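Side-chain contacts in Glucose/sorbosone dehydrogenases (Escherichia coli K12, PDB 2G8S), which is a beta-propeller protein of the glucose/sorbosone dehydrogenase family, rich in antiparallel sheets, with hardly any helix, and carrying a bound calcium ion: residues D59-G64 with G94-A99; Y87-D92 with V118-P123; F144-E149 with Q200-N205; R168-D171 with I175-D178. One frame throughout, in Å; residues are numbered along the deposited sequence. Where two conformers were deposited one is given.

Interaction 1 of 4, residues D59-G64 with G94-A99; sequences DVWAHG and GKAGTA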
loop_
_atom_site.group_PDB
_atom_site.type_symbol
_atom_site.label_atom_id
_atom_site.label_comp_id
_atom_site.label_asym_id
_atom_site.label_seq_id
_atom_site.Cartn_x
_atom_site.Cartn_y
_atom_site.Cartn_z
ATOM N N ASP A 59 9.891 -11.814 12.364
ATOM C CA ASP A 59 10.548 -10.688 13.008
ATOM C C ASP A 59 10.735 -9.594 11.968
ATOM O O ASP A 59 10.965 -9.882 10.785
ATOM C CB ASP A 59 11.916 -11.085 13.548
ATOM C CG ASP A 59 11.838 -12.090 14.675
ATOM O OD1 ASP A 59 11.082 -11.866 15.635
ATOM O OD2 ASP A 59 12.572 -13.090 14.603
ATOM N N VAL A 60 10.617 -8.346 12.417
ATOM C CA VAL A 60 10.698 -7.200 11.509
ATOM C C VAL A 60 11.696 -6.157 12.005
ATOM O O VAL A 60 12.059 -6.137 13.187
ATOM C CB VAL A 60 9.317 -6.533 11.305
ATOM C CG1 VAL A 60 8.268 -7.574 10.931
ATOM C CG2 VAL A 60 8.898 -5.754 12.547
ATOM N N TRP A 61 12.110 -5.287 11.086
ATOM C CA TRP A 61 13.028 -4.199 11.387
ATOM C C TRP A 61 12.177 -2.942 11.539
ATOM O O TRP A 61 11.868 -2.258 10.553
ATOM C CB TRP A 61 14.029 -4.057 10.245
ATOM C CG TRP A 61 15.190 -3.133 10.480
ATOM C CD1 TRP A 61 16.311 -3.400 11.217
ATOM C CD2 TRP A 61 15.386 -1.839 9.906
ATOM N NE1 TRP A 61 17.179 -2.337 11.159
ATOM C CE2 TRP A 61 16.641 -1.365 10.361
ATOM C CE3 TRP A 61 14.624 -1.026 9.059
ATOM C CZ2 TRP A 61 17.145 -0.107 10.003
ATOM C CZ3 TRP A 61 15.126 0.226 8.706
ATOM C CH2 TRP A 61 16.378 0.669 9.180
ATOM N N ALA A 62 11.792 -2.659 12.781
ATOM C CA ALA A 62 10.836 -1.601 13.084
ATOM C C ALA A 62 11.556 -0.287 13.356
ATOM O O ALA A 62 11.674 0.165 14.501
ATOM C CB ALA A 62 9.932 -1.998 14.251
ATOM N N HIS A 63 12.048 0.315 12.279
ATOM C CA HIS A 63 12.766 1.580 12.344
ATOM C C HIS A 63 12.315 2.475 11.214
ATOM O O HIS A 63 12.007 1.993 10.126
ATOM C CB HIS A 63 14.264 1.324 12.270
ATOM C CG HIS A 63 14.787 0.585 13.459
ATOM N ND1 HIS A 63 15.031 -0.771 13.445
ATOM C CD2 HIS A 63 15.070 1.007 14.714
ATOM C CE1 HIS A 63 15.460 -1.149 14.635
ATOM N NE2 HIS A 63 15.492 -0.090 15.423
ATOM N N GLY A 64 12.264 3.778 11.485
ATOM C CA GLY A 64 11.792 4.757 10.507
ATOM C C GLY A 64 10.375 4.428 10.076
ATOM O O GLY A 64 9.485 4.261 10.915
ATOM N N GLY A 94 23.398 -3.144 8.199
ATOM C CA GLY A 94 22.445 -2.372 8.965
ATOM C C GLY A 94 21.379 -1.723 8.107
ATOM O O GLY A 94 20.474 -1.087 8.650
ATOM N N LYS A 95 21.485 -1.860 6.782
ATOM C CA LYS A 95 20.449 -1.295 5.910
ATOM C C LYS A 95 19.374 -2.344 5.675
ATOM O O LYS A 95 19.606 -3.529 5.877
ATOM C CB LYS A 95 21.050 -0.816 4.593
ATOM C CG LYS A 95 22.052 0.325 4.772
ATOM C CD LYS A 95 22.545 0.855 3.443
ATOM C CE LYS A 95 23.572 1.957 3.653
ATOM N NZ LYS A 95 24.020 2.544 2.358
ATOM N N ALA A 96 18.196 -1.901 5.249
ATOM C CA ALA A 96 17.028 -2.778 5.183
ATOM C C ALA A 96 16.327 -2.725 3.825
ATOM O O ALA A 96 16.575 -1.833 2.997
ATOM C CB ALA A 96 16.058 -2.423 6.298
ATOM N N GLY A 97 15.438 -3.690 3.606
ATOM C CA GLY A 97 14.661 -3.754 2.385
ATOM C C GLY A 97 13.359 -4.465 2.698
ATOM O O GLY A 97 13.213 -5.095 3.749
ATOM N N THR A 98 12.404 -4.357 1.786
ATOM C CA THR A 98 11.103 -4.987 1.955
ATOM C C THR A 98 11.189 -6.489 1.685
ATOM O O THR A 98 11.939 -6.931 0.809
ATOM C CB THR A 98 10.105 -4.317 1.007
ATOM O OG1 THR A 98 10.120 -2.910 1.274
ATOM C CG2 THR A 98 8.681 -4.858 1.198
ATOM N N ALA A 99 10.425 -7.257 2.456
ATOM C CA ALA A 99 10.353 -8.706 2.312
ATOM C C ALA A 99 8.892 -9.106 2.331
ATOM O O ALA A 99 8.071 -8.447 2.968
ATOM C CB ALA A 99 11.107 -9.398 3.438
HETATM O O HOH W 1 19.976 -1.498 11.467
#
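Trp61 lays its indole over the methyl group of Ala96, and this pair buries most of what the two segments hide from solvent. CB of Ala96 sits over one face of the six-membered ring, 3.7 Å from its centroid and 24° off the normal, a CH-pi contact. The methyl is displaced toward the rim, so that its closest atom is Trp61 CE3, at 3.4 Å. Alanine suits the start of strand 96-99, because its single methyl lets the flat ring come down close to the strand. The indole reaches that place because CG of Trp61 stands anti to the backbone N (chi1 -170°). On the opposite face lies ND1 of His63, from the same loop.

The polar edge of the indole is dealt with differently. NE1 of Trp61 donates to a water at 2.9 Å that lies in the ring plane; in the conformer given, this water donates to the carbonyl O of Gly94, also 2.9 Å away. Trp61 CZ2 meets that oxygen obliquely at 3.7 Å. Val90 and Phe131 also pack against Trp61, while its carbonyl O accepts from Ser88 OG, fastening the loop to the sheet. Face and edge thus do separate work: dispersion and CH-pi attraction hold the indole on Ala96, and the bridging water probably lets its N-H pair indirectly with a backbone carbonyl that NE1 does not reach directly.

Interaction 2 of 4, residues Y87-D92 with V118-P123; sequences YSEVGD and VFRQMP. With PO4 (phosphate ion), chain D.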
loop_
_atom_site.group_PDB
_atom_site.type_symbol
_atom_site.label_atom_id
_atom_site.label_comp_id
_atom_site.label_asym_id
_atom_site.label_seq_id
_atom_site.Cartn_x
_atom_site.Cartn_y
_atom_site.Cartn_z
ATOM N N TYR A 87 6.999 -6.802 5.168
ATOM C CA TYR A 87 7.693 -6.225 6.317
ATOM C C TYR A 87 9.060 -5.728 5.880
ATOM O O TYR A 87 9.528 -6.089 4.809
ATOM C CB TYR A 87 7.829 -7.271 7.447
ATOM C CG TYR A 87 8.609 -8.526 7.084
ATOM C CD1 TYR A 87 9.927 -8.693 7.520
ATOM C CD2 TYR A 87 8.022 -9.565 6.342
ATOM C CE1 TYR A 87 10.654 -9.845 7.203
ATOM C CE2 TYR A 87 8.748 -10.728 6.023
ATOM C CZ TYR A 87 10.063 -10.848 6.453
ATOM O OH TYR A 87 10.794 -11.978 6.157
ATOM N N SER A 88 9.689 -4.895 6.699
ATOM C CA SER A 88 11.088 -4.545 6.437
ATOM C C SER A 88 12.014 -5.503 7.174
ATOM O O SER A 88 11.719 -5.940 8.289
ATOM C CB SER A 88 11.376 -3.093 6.808
ATOM O OG SER A 88 10.929 -2.789 8.108
ATOM N N GLU A 89 13.127 -5.824 6.527
ATOM C CA GLU A 89 14.093 -6.792 7.039
ATOM C C GLU A 89 15.511 -6.250 6.855
ATOM O O GLU A 89 15.868 -5.776 5.778
ATOM C CB GLU A 89 13.935 -8.106 6.270
ATOM C CG GLU A 89 14.928 -9.201 6.676
ATOM C CD GLU A 89 14.963 -10.358 5.699
ATOM O OE1 GLU A 89 15.123 -10.112 4.485
ATOM O OE2 GLU A 89 14.859 -11.524 6.149
ATOM N N VAL A 90 16.320 -6.345 7.905
ATOM C CA VAL A 90 17.672 -5.809 7.860
ATOM C C VAL A 90 18.611 -6.755 7.104
ATOM O O VAL A 90 18.360 -7.962 7.022
ATOM C CB VAL A 90 18.181 -5.502 9.296
ATOM C CG1 VAL A 90 18.551 -6.777 10.035
ATOM C CG2 VAL A 90 19.336 -4.502 9.279
ATOM N N GLY A 91 19.656 -6.176 6.525
ATOM C CA GLY A 91 20.704 -6.929 5.868
ATOM C C GLY A 91 21.961 -6.946 6.708
ATOM O O GLY A 91 21.905 -6.915 7.942
ATOM N N ASP A 92 23.093 -6.975 6.020
ATOM C CA ASP A 92 24.390 -7.233 6.648
ATOM C C ASP A 92 25.205 -5.986 6.992
ATOM O O ASP A 92 26.292 -6.092 7.572
ATOM C CB ASP A 92 25.218 -8.161 5.758
ATOM C CG ASP A 92 25.286 -7.691 4.312
ATOM O OD1 ASP A 92 25.086 -6.481 4.031
ATOM O OD2 ASP A 92 25.542 -8.540 3.444
ATOM N N VAL A 118 9.147 -15.402 0.561
ATOM C CA VAL A 118 9.297 -15.816 -0.827
ATOM C C VAL A 118 9.881 -14.759 -1.759
ATOM O O VAL A 118 10.288 -15.081 -2.864
ATOM C CB VAL A 118 7.972 -16.367 -1.429
ATOM C CG1 VAL A 118 7.417 -17.475 -0.573
ATOM C CG2 VAL A 118 6.941 -15.259 -1.610
ATOM N N PHE A 119 9.895 -13.503 -1.316
ATOM C CA PHE A 119 10.402 -12.422 -2.146
ATOM C C PHE A 119 11.079 -11.372 -1.288
ATOM O O PHE A 119 10.573 -10.993 -0.227
ATOM C CB PHE A 119 9.287 -11.767 -2.976
ATOM C CG PHE A 119 9.728 -10.494 -3.648
ATOM C CD1 PHE A 119 10.444 -10.534 -4.837
ATOM C CD2 PHE A 119 9.480 -9.256 -3.056
ATOM C CE1 PHE A 119 10.891 -9.357 -5.444
ATOM C CE2 PHE A 119 9.916 -8.090 -3.653
ATOM C CZ PHE A 119 10.629 -8.138 -4.846
ATOM N N ARG A 120 12.235 -10.912 -1.761
ATOM C CA ARG A 120 12.961 -9.831 -1.097
ATOM C C ARG A 120 13.415 -8.755 -2.064
ATOM O O ARG A 120 13.977 -9.042 -3.122
ATOM C CB ARG A 120 14.192 -10.368 -0.369
ATOM C CG ARG A 120 13.865 -11.113 0.885
ATOM C CD ARG A 120 15.122 -11.728 1.473
ATOM N NE ARG A 120 14.884 -12.206 2.829
ATOM C CZ ARG A 120 14.558 -13.455 3.152
ATOM N NH1 ARG A 120 14.412 -14.393 2.213
ATOM N NH2 ARG A 120 14.361 -13.755 4.424
ATOM N N GLN A 121 13.139 -7.509 -1.696
ATOM C CA GLN A 121 13.758 -6.377 -2.353
ATOM C C GLN A 121 15.266 -6.466 -2.161
ATOM O O GLN A 121 15.749 -6.530 -1.033
ATOM C CB GLN A 121 13.226 -5.089 -1.739
ATOM C CG GLN A 121 13.829 -3.830 -2.314
ATOM C CD GLN A 121 13.229 -2.585 -1.700
ATOM O OE1 GLN A 121 13.166 -2.455 -0.476
ATOM N NE2 GLN A 121 12.791 -1.656 -2.547
HETATM N N MSE A 122 15.990 -6.500 -3.271
HETATM C CA MSE A 122 17.453 -6.527 -3.229
HETATM C C MSE A 122 17.981 -5.547 -4.265
HETATM O O MSE A 122 17.390 -5.413 -5.330
HETATM C CB MSE A 122 18.007 -7.930 -3.494
HETATM C CG MSE A 122 17.619 -8.953 -2.446
HETATM SE SE MSE A 122 18.422 -8.593 -0.722
HETATM C CE MSE A 122 20.141 -9.386 -1.017
ATOM N N PRO A 123 19.074 -4.830 -3.943
ATOM C CA PRO A 123 19.780 -4.849 -2.665
ATOM C C PRO A 123 18.956 -4.181 -1.568
ATOM O O PRO A 123 17.883 -3.621 -1.846
ATOM C CB PRO A 123 21.053 -4.046 -2.958
ATOM C CG PRO A 123 20.643 -3.093 -4.054
ATOM C CD PRO A 123 19.666 -3.871 -4.899
HETATM P P PO4 D . 13.891 -14.994 -1.292
HETATM O O1 PO4 D . 13.305 -16.340 -0.901
HETATM O O2 PO4 D . 15.197 -14.751 -0.591
HETATM O O3 PO4 D . 14.122 -14.948 -2.782
HETATM O O4 PO4 D . 12.936 -13.910 -0.871
#
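Glu89 and Arg120 meet in a two-pronged salt bridge, the tight centre of this contact. The arginine grips side-on: NE donates to Glu89 OE1 at 2.7 Å, and NH2 to Glu89 OE2 at 2.9 Å, with N-H...O angles of 164° and 167°. Each carboxylate oxygen uses its syn lone pair, and both lie in the guanidinium plane. Because the planes of the two groups are only 10° apart, the pair closes as a nearly flat ring of atoms. Glu89 reaches across with CG anti to its own N and an extended chain beyond, and Arg120 is likewise extended from CG to NE. Two long, flexible side chains of opposite charge suit positions whose CA atoms are 8.8 Å apart. OE1 has a second cation in Lys124, which probably stabilises the ionised carboxylate further.

The other edge of the guanidinium is looser. There NH1 donates to O2 of a phosphate ion at 2.9 Å and only weakly to its O4; the ion is probably a guest from the crystallisation liquor. Tyr87 OH stays 4.3 Å from Arg120 NH2 and is hydrogen-bonded instead to Thr117 OG1. Strands 82-90 and 115-120 both pair with strand 96-105, so the bridge spans the strand between them, a cross-strand link within one antiparallel sheet of the propeller, next to the classic beta bulge that Val118 and Phe119 form opposite Val100.

Interaction 3 of 4, residues F144-E149 with Q200-N205; sequences FIALGE and QGMAMN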
loop_
_atom_site.group_PDB
_atom_site.type_symbol
_atom_site.label_atom_id
_atom_site.label_comp_id
_atom_site.label_asym_id
_atom_site.label_seq_id
_atom_site.Cartn_x
_atom_site.Cartn_y
_atom_site.Cartn_z
ATOM N N PHE A 144 0.757 -8.309 -7.112
ATOM C CA PHE A 144 1.529 -7.087 -7.305
ATOM C C PHE A 144 2.109 -6.607 -5.988
ATOM O O PHE A 144 1.442 -6.644 -4.945
ATOM C CB PHE A 144 0.655 -6.006 -7.948
ATOM C CG PHE A 144 0.340 -6.284 -9.391
ATOM C CD1 PHE A 144 1.203 -5.865 -10.399
ATOM C CD2 PHE A 144 -0.798 -6.998 -9.738
ATOM C CE1 PHE A 144 0.921 -6.119 -11.739
ATOM C CE2 PHE A 144 -1.086 -7.273 -11.076
ATOM C CZ PHE A 144 -0.227 -6.826 -12.081
ATOM N N ILE A 145 3.370 -6.176 -6.044
ATOM C CA ILE A 145 4.101 -5.769 -4.851
ATOM C C ILE A 145 4.717 -4.388 -5.093
ATOM O O ILE A 145 5.489 -4.220 -6.041
ATOM C CB ILE A 145 5.216 -6.786 -4.506
ATOM C CG1 ILE A 145 4.629 -8.186 -4.298
ATOM C CG2 ILE A 145 5.976 -6.337 -3.260
ATOM C CD1 ILE A 145 5.681 -9.287 -4.160
ATOM N N ALA A 146 4.365 -3.427 -4.237
ATOM C CA ALA A 146 4.805 -2.030 -4.351
ATOM C C ALA A 146 6.108 -1.820 -3.600
ATOM O O ALA A 146 6.163 -2.074 -2.393
ATOM C CB ALA A 146 3.745 -1.110 -3.770
ATOM N N LEU A 147 7.148 -1.353 -4.294
ATOM C CA LEU A 147 8.452 -1.141 -3.659
ATOM C C LEU A 147 8.970 0.285 -3.815
ATOM O O LEU A 147 9.174 0.762 -4.934
ATOM C CB LEU A 147 9.499 -2.114 -4.210
ATOM C CG LEU A 147 9.138 -3.596 -4.045
ATOM C CD1 LEU A 147 10.165 -4.481 -4.742
ATOM C CD2 LEU A 147 9.022 -3.967 -2.562
ATOM N N GLY A 148 9.221 0.935 -2.681
ATOM C CA GLY A 148 9.890 2.237 -2.665
ATOM C C GLY A 148 11.362 2.136 -3.042
ATOM O O GLY A 148 11.930 1.037 -3.075
ATOM N N GLU A 149 11.989 3.278 -3.335
ATOM C CA GLU A 149 13.410 3.258 -3.731
ATOM C C GLU A 149 14.386 3.452 -2.563
ATOM O O GLU A 149 15.565 3.785 -2.777
ATOM C CB GLU A 149 13.735 4.189 -4.922
ATOM C CG GLU A 149 13.013 5.542 -5.003
ATOM C CD GLU A 149 13.267 6.480 -3.837
ATOM O OE1 GLU A 149 13.553 7.678 -4.099
ATOM O OE2 GLU A 149 13.155 6.034 -2.665
ATOM N N GLN A 200 2.380 3.906 -1.811
ATOM C CA GLN A 200 1.713 3.648 -0.539
ATOM C C GLN A 200 0.442 2.830 -0.785
ATOM O O GLN A 200 0.475 1.606 -0.708
ATOM C CB GLN A 200 1.483 4.957 0.223
ATOM C CG GLN A 200 2.791 5.630 0.634
ATOM C CD GLN A 200 3.479 4.932 1.797
ATOM O OE1 GLN A 200 4.230 3.958 1.621
ATOM N NE2 GLN A 200 3.239 5.436 2.994
ATOM N N GLY A 201 -0.663 3.486 -1.111
ATOM C CA GLY A 201 -1.869 2.754 -1.445
ATOM C C GLY A 201 -1.846 2.118 -2.825
ATOM O O GLY A 201 -1.245 2.637 -3.768
HETATM N N MSE A 202 -2.503 0.971 -2.925
HETATM C CA MSE A 202 -2.758 0.320 -4.213
HETATM C C MSE A 202 -4.075 -0.417 -4.106
HETATM O O MSE A 202 -4.451 -0.876 -3.020
HETATM C CB MSE A 202 -1.688 -0.710 -4.586
HETATM C CG MSE A 202 -0.290 -0.209 -4.701
HETATM SE SE MSE A 202 0.747 -1.285 -5.951
HETATM C CE MSE A 202 0.637 -3.047 -5.080
ATOM N N ALA A 203 -4.783 -0.519 -5.226
ATOM C CA ALA A 203 -6.050 -1.268 -5.253
ATOM C C ALA A 203 -6.463 -1.580 -6.677
ATOM O O ALA A 203 -6.106 -0.856 -7.607
ATOM C CB ALA A 203 -7.143 -0.471 -4.555
HETATM N N MSE A 204 -7.222 -2.659 -6.835
HETATM C CA MSE A 204 -7.818 -2.980 -8.136
HETATM C C MSE A 204 -9.050 -2.109 -8.357
HETATM O O MSE A 204 -9.976 -2.109 -7.542
HETATM C CB MSE A 204 -8.214 -4.464 -8.215
HETATM C CG MSE A 204 -7.043 -5.443 -8.149
HETATM SE SE MSE A 204 -5.740 -5.223 -9.558
HETATM C CE MSE A 204 -6.857 -5.737 -11.063
ATOM N N ASN A 205 -9.052 -1.373 -9.464
ATOM C CA ASN A 205 -10.226 -0.623 -9.878
ATOM C C ASN A 205 -11.268 -1.644 -10.341
ATOM O O ASN A 205 -11.014 -2.384 -11.292
ATOM C CB ASN A 205 -9.848 0.363 -10.986
ATOM C CG ASN A 205 -11.039 1.142 -11.525
ATOM O OD1 ASN A 205 -12.129 0.598 -11.704
ATOM N ND2 ASN A 205 -10.829 2.422 -11.799
#
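Met202, a selenomethionine, carries its selenium to strand 144-147 through a first torsion that leaves CG anti to the carbonyl carbon (chi1 -59°) and an extended second one; the bend at chi3 (-60°) then sets the terminal methyl. In the conformer given, both atoms meet Ala146, and CE also reaches Phe144. SE touches CB of Ala146 at 3.7 Å, and CE lies 3.9 Å from the same methyl. CE also comes within 3.7 Å of the carbonyl O of Phe144 and 4.1 Å of Phe144 CB, so it rests alongside the backbone and the root of the side chain. The phenyl ring itself is directed past this spot and meets Trp192 edge-to-face.

The residue types fit the separation. The strand axes run nearly antiparallel, at 162°, and 8.8 Å apart, too far for backbone pairing, a separation bridged by side chains between two sheets. Alanine leaves room for the long, flexible methionine chain opposite it, which packs polarisable atoms against it. Leu166, Leu213 and Val136 pack on Met202 as well, giving it an apolar surround drawn from both sheets. The whole contact is buried, about 5 Å between its centre and that of the chain, and the calcium ion is about 13 Å from the Met202 side chain. Cohesion here comes from dispersion and the exclusion of water, forces that ask little of direction; close fit, not polar pairing, joins the facing surfaces of these two sheets of the propeller.

Interaction 4 of 4, residues R168-D171 with I175-D178; sequences RLTD and IPDD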
loop_
_atom_site.group_PDB
_atom_site.type_symbol
_atom_site.label_atom_id
_atom_site.label_comp_id
_atom_site.label_asym_id
_atom_site.label_seq_id
_atom_site.Cartn_x
_atom_site.Cartn_y
_atom_site.Cartn_z
ATOM N N ARG A 168 5.560 -7.838 -10.231
ATOM C CA ARG A 168 4.462 -8.781 -10.442
ATOM C C ARG A 168 4.992 -10.196 -10.324
ATOM O O ARG A 168 5.901 -10.586 -11.063
ATOM C CB ARG A 168 3.790 -8.608 -11.810
ATOM C CG ARG A 168 2.489 -9.414 -11.903
ATOM C CD ARG A 168 1.871 -9.423 -13.286
ATOM N NE ARG A 168 2.634 -10.241 -14.225
ATOM C CZ ARG A 168 2.113 -10.934 -15.240
ATOM N NH1 ARG A 168 0.800 -10.970 -15.475
ATOM N NH2 ARG A 168 2.930 -11.606 -16.028
ATOM N N LEU A 169 4.420 -10.945 -9.389
ATOM C CA LEU A 169 4.695 -12.376 -9.254
ATOM C C LEU A 169 3.421 -13.134 -9.576
ATOM O O LEU A 169 2.351 -12.536 -9.660
ATOM C CB LEU A 169 5.141 -12.703 -7.823
ATOM C CG LEU A 169 6.376 -11.947 -7.327
ATOM C CD1 LEU A 169 6.705 -12.362 -5.912
ATOM C CD2 LEU A 169 7.581 -12.164 -8.244
ATOM N N THR A 170 3.520 -14.448 -9.765
ATOM C CA THR A 170 2.301 -15.255 -9.766
ATOM C C THR A 170 1.731 -15.225 -8.351
ATOM O O THR A 170 2.417 -14.825 -7.393
ATOM C CB THR A 170 2.551 -16.734 -10.152
ATOM O OG1 THR A 170 3.244 -17.400 -9.085
ATOM C CG2 THR A 170 3.340 -16.831 -11.452
ATOM N N ASP A 171 0.492 -15.680 -8.209
ATOM C CA ASP A 171 -0.140 -15.700 -6.895
ATOM C C ASP A 171 0.495 -16.721 -5.938
ATOM O O ASP A 171 0.073 -16.834 -4.789
ATOM C CB ASP A 171 -1.668 -15.869 -7.012
ATOM C CG ASP A 171 -2.081 -17.164 -7.710
ATOM O OD1 ASP A 171 -1.239 -18.071 -7.874
ATOM O OD2 ASP A 171 -3.273 -17.270 -8.087
ATOM N N ILE A 175 8.101 -16.246 -10.555
ATOM C CA ILE A 175 8.274 -15.269 -11.629
ATOM C C ILE A 175 7.467 -15.677 -12.865
ATOM O O ILE A 175 7.677 -16.777 -13.412
ATOM C CB ILE A 175 9.758 -15.074 -11.985
ATOM C CG1 ILE A 175 10.537 -14.643 -10.733
ATOM C CG2 ILE A 175 9.899 -14.066 -13.135
ATOM C CD1 ILE A 175 12.041 -14.624 -10.900
ATOM N N PRO A 176 6.521 -14.824 -13.301
ATOM C CA PRO A 176 5.749 -15.130 -14.510
ATOM C C PRO A 176 6.618 -15.207 -15.767
ATOM O O PRO A 176 7.526 -14.380 -15.946
ATOM C CB PRO A 176 4.769 -13.948 -14.621
ATOM C CG PRO A 176 4.711 -13.369 -13.250
ATOM C CD PRO A 176 6.088 -13.553 -12.687
ATOM N N ASP A 177 6.314 -16.174 -16.634
ATOM C CA ASP A 177 7.078 -16.354 -17.868
ATOM C C ASP A 177 6.867 -15.229 -18.884
ATOM O O ASP A 177 7.622 -15.117 -19.856
ATOM C CB ASP A 177 6.769 -17.719 -18.498
ATOM C CG ASP A 177 7.523 -18.864 -17.830
ATOM O OD1 ASP A 177 7.096 -20.027 -17.997
ATOM O OD2 ASP A 177 8.542 -18.610 -17.147
ATOM N N ASP A 178 5.859 -14.386 -18.649
ATOM C CA ASP A 178 5.546 -13.281 -19.560
ATOM C C ASP A 178 5.826 -11.891 -18.966
ATOM O O ASP A 178 5.375 -10.889 -19.512
ATOM C CB ASP A 178 4.089 -13.357 -20.037
ATOM C CG ASP A 178 3.089 -13.151 -18.914
ATOM O OD1 ASP A 178 3.338 -13.626 -17.787
ATOM O OD2 ASP A 178 2.045 -12.511 -19.155
HETATM O O HOH W 2 -0.240 -12.778 -17.726
#
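The Arg168 guanidinium has the carboxylate of Asp178 at its edge, together with a water, whereas CB of Pro176 approaches it obliquely, 3.3 Å from NH2. That nitrogen donates to Asp178 OD1 at 2.7 Å in a salt bridge. The bond is bent, at 130°, and although OD1 lies near the guanidinium plane, the donor stands 47° above the carboxylate plane. The water completes a second route, accepting from Arg168 NH1 at 3.1 Å and donating to Asp178 OD2 at 2.7 Å. Arg168 bends at chi3 (72°), which turns its tip along the proline to the acid.

Pro176, rigid and apolar, packs between the strand backbone and the guanidinium: its CD lies 3.9 Å from Leu169 CA, and its CG 4.1 Å from Thr170 CG2. The Thr170 hydroxyl is engaged by the backbone N of Glu174 and of Gln172, tying the turn that brings the segments together. Tyr142 makes a cation-pi contact with Arg168 and also packs on Pro176. The loop 175-178 therefore lies folded against the end of strand 165-170, beside strand 142-147, before the chain enters strand 191-194 of the same sheet.

Overall arrangement
Following the chain from the N terminus, interaction 1 brings the loop before strand 68-73 onto the start of strand 96-105. Interaction 2 opens inside that span and closes beyond it, so the two cross; both involve the sheet holding strands 82-90, 96-105 and 115-120. Interaction 3 opens later, reaching from strand 142-147 to strand 198-205 of the following sheet, and the short turn of interaction 4, after strand 165-170, is nested within it. A probable hydrogen bond from Gln121 NE2 to Gly148 O joins interaction 2 to interaction 3, while Phe119 packs on Leu147 and Leu169. Three successive antiparallel sheets of the propeller are thus connected in chain order.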